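Local coordinates for ornithine carbamoyltransferase (Gloeobacter violaceus, PDB 3GD5), which probably catalyses the reversible transfer of a carbamoyl group from carbamoyl phosphate to ornithine, giving citrulline and phosphate in arginine biosynthesis, at residues T62-S65 with F66-M70; F192-P196 with A197-R201; N261-A264 with A265-V269. All coordinates share one frame; numbering follows the deposited sequence.

Contact 1. Residues T62-S65 with F66-M70; sequences TRVS and FTVAM
In helix 60-72, whose first turn carries residues that probably bind carbamoyl phosphate, Thr-62 and Phe-66 lie side by side one turn apart. The methyl CG2 of Thr-62 meets the edge of the Phe-66 ring in its plane, 3.4 Å from CD2. That methyl is anti to the backbone N (chi1 -56° for OG1), which places it beside the ring. OG1 turns the other way and is hydrogen-bonded to Ser-59. In the backbone of the pair, Phe-66 N donates to Thr-62 O at 3.0 Å, with a nearly straight N-H...O angle of 164°. Ser-65 OG lies 2.9 Å from the same Thr-62 O, but its proton has another acceptor within reach, Arg-61 O.

The helix is the crossover of a beta-alpha-beta unit between parallel strands 50-55 and 76-79. Thr-62 probably helps bind carbamoyl phosphate. On helix 293-312, Gln-304 touches Phe-66 and donates through NE2 to the Ser-65 hydroxyl, while Arg-300, which probably also binds carbamoyl phosphate, touches Ser-65.

Val-64 and Val-68 form a second i to i+4 pair, pointing the same way. Val-64 CG2 and Val-68 CG2 touch at 4.0 Å, and Val-68 N donates to Val-64 O at 3.0 Å. Both side chains pack on a second subunit, whose Asp-79 O accepts from Arg-63 NH2.

Contact 2. Residues F192-P196 with A197-R201; sequences FTPDP and AVSAR
The side chains of Asp-195 and Val-198 cross at about a right angle where the chain enters helix 196-209. Asp-195 CB lies 3.9 Å from Val-198 CG1, and carboxylate oxygen OD2 lies 3.7 Å from the same methyl. The other oxygen turns to the backbone: Asp-195 OD1 accepts from Ala-197 N at 2.8 Å. The bond is fairly straight, yet the donor stands well above the carboxylate plane, 58° out of it. Asp-195 CG is anti to its own N (chi1 169°), which brings the carboxylate beside Ala-197 N and Val-198 CG1.

Asp-195 is thus the N-cap of the helix. Its carboxylate takes up the N-H of Ala-197 and would probably be stabilised by the helix dipole. The helix is the crossover of a beta-alpha-beta unit between strands 183-187 and 213-216, parallel neighbours in the sheet of the ornithine-binding domain.

The main-chain oxygen of Asp-195 has two donors. Ser-199 N approaches Asp-195 O in the carbonyl plane, at 3.2 Å. Val-198 N sits above that plane, 2.8 Å from Asp-195 O. Its bond is the more bent of the two, at 131°. Val-198 CG2 comes in beside this oxygen.

Pro-194 faces the helix from the loop. Its CB lies 3.8 Å from Ser-199 OG and only just meets Val-198 CG2, at 4.5 Å. Helix 168-180 covers the apolar side: Leu-174 touches both Pro-194 and Val-198. His-171 of that helix packs on Val-198, and its NE2 is hydrogen-bonded to Asp-195 N.

Contact 3. Residues N261-A264 with A265-V269; sequences NCAA and AEAIV
Ala-264 and Glu-266 touch through their side chains within a type I beta turn that runs from Ala-264 to Ala-267. The turn lies at the surface and leads the chain from helix 257-261 into strand 268-271. Within this chain that strand is an outermost one of the parallel sheet in the ornithine-binding domain, and Ile-268 pairs there through its backbone with His-227 and Leu-229.

Ala-265 occupies the second position of the turn. Its CB leans away from the first segment.

Glu-266 comes next, in the third position. Its CB also leads away, but the chain bends at chi2 (71°) and folds the carboxylate back over Ala-264. Both oxygens of Glu-266 touch the methyl there, OE2 at 3.8 Å and OE1 at 3.9 Å from Ala-264 CB. His-227 packs against Ala-264 and Glu-266.

Ala-267 closes the turn. Ala-267 N donates to Ala-264 O at 3.4 Å, a weak bond with an angle of 143°. One guanidinium group grips two carbonyls of the turn: Arg-290 NH2 donates to Ala-265 O and NH1 to Ala-267 O. The methyl of Ala-267 points toward the first segment, where Ala-267 CB meets Ala-263 CB at 3.9 Å.

In the fold
The three contacts follow one another along the chain and do not touch. Contact 1 belongs to the carbamoyl phosphate domain, contacts 2 and 3 to the ornithine domain. The centres of contacts 1 and 2 are about 30 Å apart, on opposite sides of the chain's centre. Contacts 2 and 3 lie toward different edges of one parallel sheet; their nearest atoms are about 18 Å apart. Contact 1 is at the probable active site: Thr-62 probably binds carbamoyl phosphate, and the Phe-66 side chain is about 4 Å from that of Cys-139, another residue of the predicted site. In contact 2, the Val-198 side chain is about 9 Å from that of Asn-168, which probably binds ornithine. Contact 3 lies away from the predicted sites.

Contact 1. Residues T62-S65 with F66-M70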
# COMPACT_ATOMS: atom_id res chain seq x y z
N THR A 62 3.77 13.25 -21.70
CA THR A 62 2.71 13.22 -22.68
C THR A 62 1.58 14.14 -22.27
O THR A 62 1.07 14.90 -23.09
CB THR A 62 2.17 11.81 -22.86
OG1 THR A 62 3.24 10.93 -23.22
CG2 THR A 62 1.11 11.78 -23.97
N ARG A 63 1.20 14.09 -21.00
CA ARG A 63 0.10 14.92 -20.52
C ARG A 63 0.33 16.41 -20.71
O ARG A 63 -0.57 17.13 -21.12
CB ARG A 63 -0.22 14.62 -19.05
CG ARG A 63 -1.49 15.31 -18.55
CD ARG A 63 -2.06 14.61 -17.30
NE ARG A 63 -1.12 14.62 -16.18
CZ ARG A 63 -0.71 15.71 -15.56
NH1 ARG A 63 -1.15 16.90 -15.93
NH2 ARG A 63 0.15 15.61 -14.56
N VAL A 64 1.55 16.88 -20.43
CA VAL A 64 1.84 18.30 -20.60
C VAL A 64 1.86 18.72 -22.07
O VAL A 64 1.28 19.75 -22.44
CB VAL A 64 3.19 18.69 -19.94
CG1 VAL A 64 4.31 17.85 -20.51
CG2 VAL A 64 3.48 20.17 -20.16
N SER A 65 2.51 17.94 -22.92
CA SER A 65 2.57 18.28 -24.34
C SER A 65 1.17 18.32 -24.97
O SER A 65 0.87 19.20 -25.78
CB SER A 65 3.48 17.29 -25.10
OG SER A 65 3.02 15.96 -25.00
N PHE A 66 0.31 17.38 -24.60
CA PHE A 66 -1.05 17.37 -25.14
C PHE A 66 -1.91 18.51 -24.60
O PHE A 66 -2.67 19.12 -25.36
CB PHE A 66 -1.75 16.05 -24.80
CG PHE A 66 -1.69 15.04 -25.88
CD1 PHE A 66 -2.40 15.22 -27.07
CD2 PHE A 66 -0.91 13.89 -25.74
CE1 PHE A 66 -2.33 14.29 -28.09
CE2 PHE A 66 -0.84 12.94 -26.76
CZ PHE A 66 -1.55 13.15 -27.94
N THR A 67 -1.78 18.80 -23.31
CA THR A 67 -2.57 19.84 -22.66
C THR A 67 -2.21 21.25 -23.10
O THR A 67 -3.10 22.08 -23.30
CB THR A 67 -2.48 19.74 -21.09
OG1 THR A 67 -3.11 20.89 -20.49
CG2 THR A 67 -1.04 19.71 -20.64
N VAL A 68 -0.92 21.54 -23.26
CA VAL A 68 -0.53 22.86 -23.71
C VAL A 68 -0.93 23.00 -25.18
O VAL A 68 -1.28 24.10 -25.63
CB VAL A 68 1.00 23.09 -23.55
CG1 VAL A 68 1.38 24.46 -24.12
CG2 VAL A 68 1.38 23.03 -22.07
N ALA A 69 -0.89 21.90 -25.92
CA ALA A 69 -1.27 21.93 -27.34
C ALA A 69 -2.73 22.35 -27.45
O ALA A 69 -3.07 23.29 -28.18
CB ALA A 69 -1.07 20.55 -27.98
N MET A 70 -3.61 21.67 -26.72
CA MET A 70 -5.03 22.01 -26.75
C MET A 70 -5.26 23.44 -26.23
O MET A 70 -6.12 24.16 -26.75
CB MET A 70 -5.83 21.00 -25.93
CG MET A 70 -7.34 21.15 -26.07
SD MET A 70 -7.90 21.11 -27.80
CE MET A 70 -9.69 20.76 -27.54

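Contact 2. Residues F192-P196 with A197-R201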
# COMPACT_ATOMS: atom_id res chain seq x y z
N PHE A 192 14.96 -8.99 -29.55
CA PHE A 192 14.23 -7.75 -29.35
C PHE A 192 14.07 -6.99 -30.64
O PHE A 192 14.24 -5.77 -30.68
CB PHE A 192 14.95 -6.87 -28.32
CG PHE A 192 15.14 -7.53 -26.98
CD1 PHE A 192 16.01 -8.60 -26.83
CD2 PHE A 192 14.42 -7.09 -25.87
CE1 PHE A 192 16.16 -9.24 -25.60
CE2 PHE A 192 14.56 -7.72 -24.63
CZ PHE A 192 15.44 -8.80 -24.50
N THR A 193 13.73 -7.70 -31.71
CA THR A 193 13.54 -7.08 -33.01
C THR A 193 12.13 -6.51 -33.14
O THR A 193 11.24 -6.88 -32.37
CB THR A 193 13.77 -8.10 -34.16
OG1 THR A 193 12.78 -9.13 -34.09
CG2 THR A 193 15.15 -8.73 -34.04
N PRO A 194 11.92 -5.60 -34.11
CA PRO A 194 10.62 -4.98 -34.35
C PRO A 194 9.63 -6.07 -34.76
O PRO A 194 10.04 -7.12 -35.24
CB PRO A 194 10.88 -4.03 -35.52
CG PRO A 194 12.34 -3.74 -35.42
CD PRO A 194 12.93 -5.07 -35.04
N ASP A 195 8.35 -5.80 -34.58
CA ASP A 195 7.30 -6.74 -34.96
C ASP A 195 7.41 -6.99 -36.47
O ASP A 195 7.23 -6.07 -37.28
CB ASP A 195 5.94 -6.14 -34.61
CG ASP A 195 4.78 -6.91 -35.20
OD1 ASP A 195 5.01 -7.96 -35.85
OD2 ASP A 195 3.63 -6.47 -35.00
N PRO A 196 7.73 -8.24 -36.87
CA PRO A 196 7.86 -8.58 -38.30
C PRO A 196 6.74 -8.07 -39.19
O PRO A 196 6.96 -7.80 -40.38
CB PRO A 196 7.98 -10.11 -38.29
CG PRO A 196 7.35 -10.51 -36.98
CD PRO A 196 7.85 -9.44 -36.04
N ALA A 197 5.54 -7.93 -38.63
CA ALA A 197 4.41 -7.45 -39.40
C ALA A 197 4.57 -5.97 -39.74
O ALA A 197 4.19 -5.54 -40.83
CB ALA A 197 3.11 -7.68 -38.63
N VAL A 198 5.13 -5.18 -38.82
CA VAL A 198 5.30 -3.76 -39.12
C VAL A 198 6.49 -3.55 -40.07
O VAL A 198 6.47 -2.66 -40.91
CB VAL A 198 5.48 -2.91 -37.84
CG1 VAL A 198 4.41 -3.28 -36.81
CG2 VAL A 198 6.87 -3.09 -37.27
N SER A 199 7.51 -4.39 -39.93
CA SER A 199 8.68 -4.30 -40.79
C SER A 199 8.24 -4.60 -42.22
O SER A 199 8.66 -3.93 -43.16
CB SER A 199 9.75 -5.31 -40.37
OG SER A 199 10.38 -4.92 -39.17
N ALA A 200 7.39 -5.61 -42.36
CA ALA A 200 6.87 -6.01 -43.67
C ALA A 200 6.04 -4.87 -44.26
O ALA A 200 6.19 -4.53 -45.44
CB ALA A 200 6.02 -7.26 -43.53
N ARG A 201 5.16 -4.30 -43.44
CA ARG A 201 4.29 -3.21 -43.87
C ARG A 201 5.10 -1.95 -44.16
O ARG A 201 4.70 -1.13 -44.98
CB ARG A 201 3.25 -2.92 -42.79
CG ARG A 201 2.46 -1.63 -42.99
CD ARG A 201 1.79 -1.57 -44.35
NE ARG A 201 1.07 -0.31 -44.55
CZ ARG A 201 0.62 0.11 -45.72
NH1 ARG A 201 -0.02 1.27 -45.82
NH2 ARG A 201 0.81 -0.62 -46.81

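Contact 3. Residues N261-A264 with A265-V269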
# COMPACT_ATOMS: atom_id res chain seq x y z
N ASN A 261 30.75 8.58 -35.05
CA ASN A 261 31.82 8.70 -36.02
C ASN A 261 31.57 7.86 -37.27
O ASN A 261 32.15 8.14 -38.33
CB ASN A 261 33.14 8.30 -35.37
CG ASN A 261 34.33 8.88 -36.09
OD1 ASN A 261 34.45 10.10 -36.22
ND2 ASN A 261 35.21 8.01 -36.58
N CYS A 262 30.71 6.85 -37.16
CA CYS A 262 30.40 5.97 -38.28
C CYS A 262 29.27 6.48 -39.16
O CYS A 262 28.98 5.90 -40.20
CB CYS A 262 30.02 4.58 -37.75
SG CYS A 262 31.24 3.83 -36.66
N ALA A 263 28.62 7.56 -38.74
CA ALA A 263 27.51 8.11 -39.50
C ALA A 263 27.94 9.31 -40.34
O ALA A 263 29.11 9.68 -40.36
CB ALA A 263 26.39 8.52 -38.54
N ALA A 264 26.98 9.92 -41.03
CA ALA A 264 27.27 11.09 -41.85
C ALA A 264 27.88 12.17 -40.96
O ALA A 264 27.80 12.09 -39.74
CB ALA A 264 25.99 11.61 -42.50
N ALA A 265 28.50 13.17 -41.58
CA ALA A 265 29.15 14.25 -40.85
C ALA A 265 28.15 15.21 -40.23
O ALA A 265 28.40 15.78 -39.17
CB ALA A 265 30.09 15.01 -41.77
N GLU A 266 27.01 15.39 -40.88
CA GLU A 266 25.98 16.30 -40.37
C GLU A 266 24.95 15.49 -39.58
O GLU A 266 23.80 15.90 -39.46
CB GLU A 266 25.28 17.02 -41.53
CG GLU A 266 26.04 16.99 -42.85
CD GLU A 266 26.06 15.61 -43.50
OE1 GLU A 266 24.96 15.10 -43.84
OE2 GLU A 266 27.16 15.03 -43.66
N ALA A 267 25.37 14.35 -39.05
CA ALA A 267 24.48 13.49 -38.29
C ALA A 267 23.90 14.15 -37.05
O ALA A 267 24.59 14.85 -36.30
CB ALA A 267 25.19 12.20 -37.91
N ILE A 268 22.61 13.90 -36.84
CA ILE A 268 21.87 14.41 -35.70
C ILE A 268 21.52 13.24 -34.79
O ILE A 268 21.38 12.10 -35.25
CB ILE A 268 20.58 15.13 -36.20
CG1 ILE A 268 20.82 16.64 -36.22
CG2 ILE A 268 19.38 14.77 -35.34
CD1 ILE A 268 21.93 17.07 -37.13
N VAL A 269 21.40 13.51 -33.49
CA VAL A 269 21.06 12.47 -32.51
C VAL A 269 19.70 12.76 -31.86
O VAL A 269 19.50 13.82 -31.28
CB VAL A 269 22.12 12.36 -31.39
CG1 VAL A 269 21.68 11.32 -30.36
CG2 VAL A 269 23.47 11.99 -31.98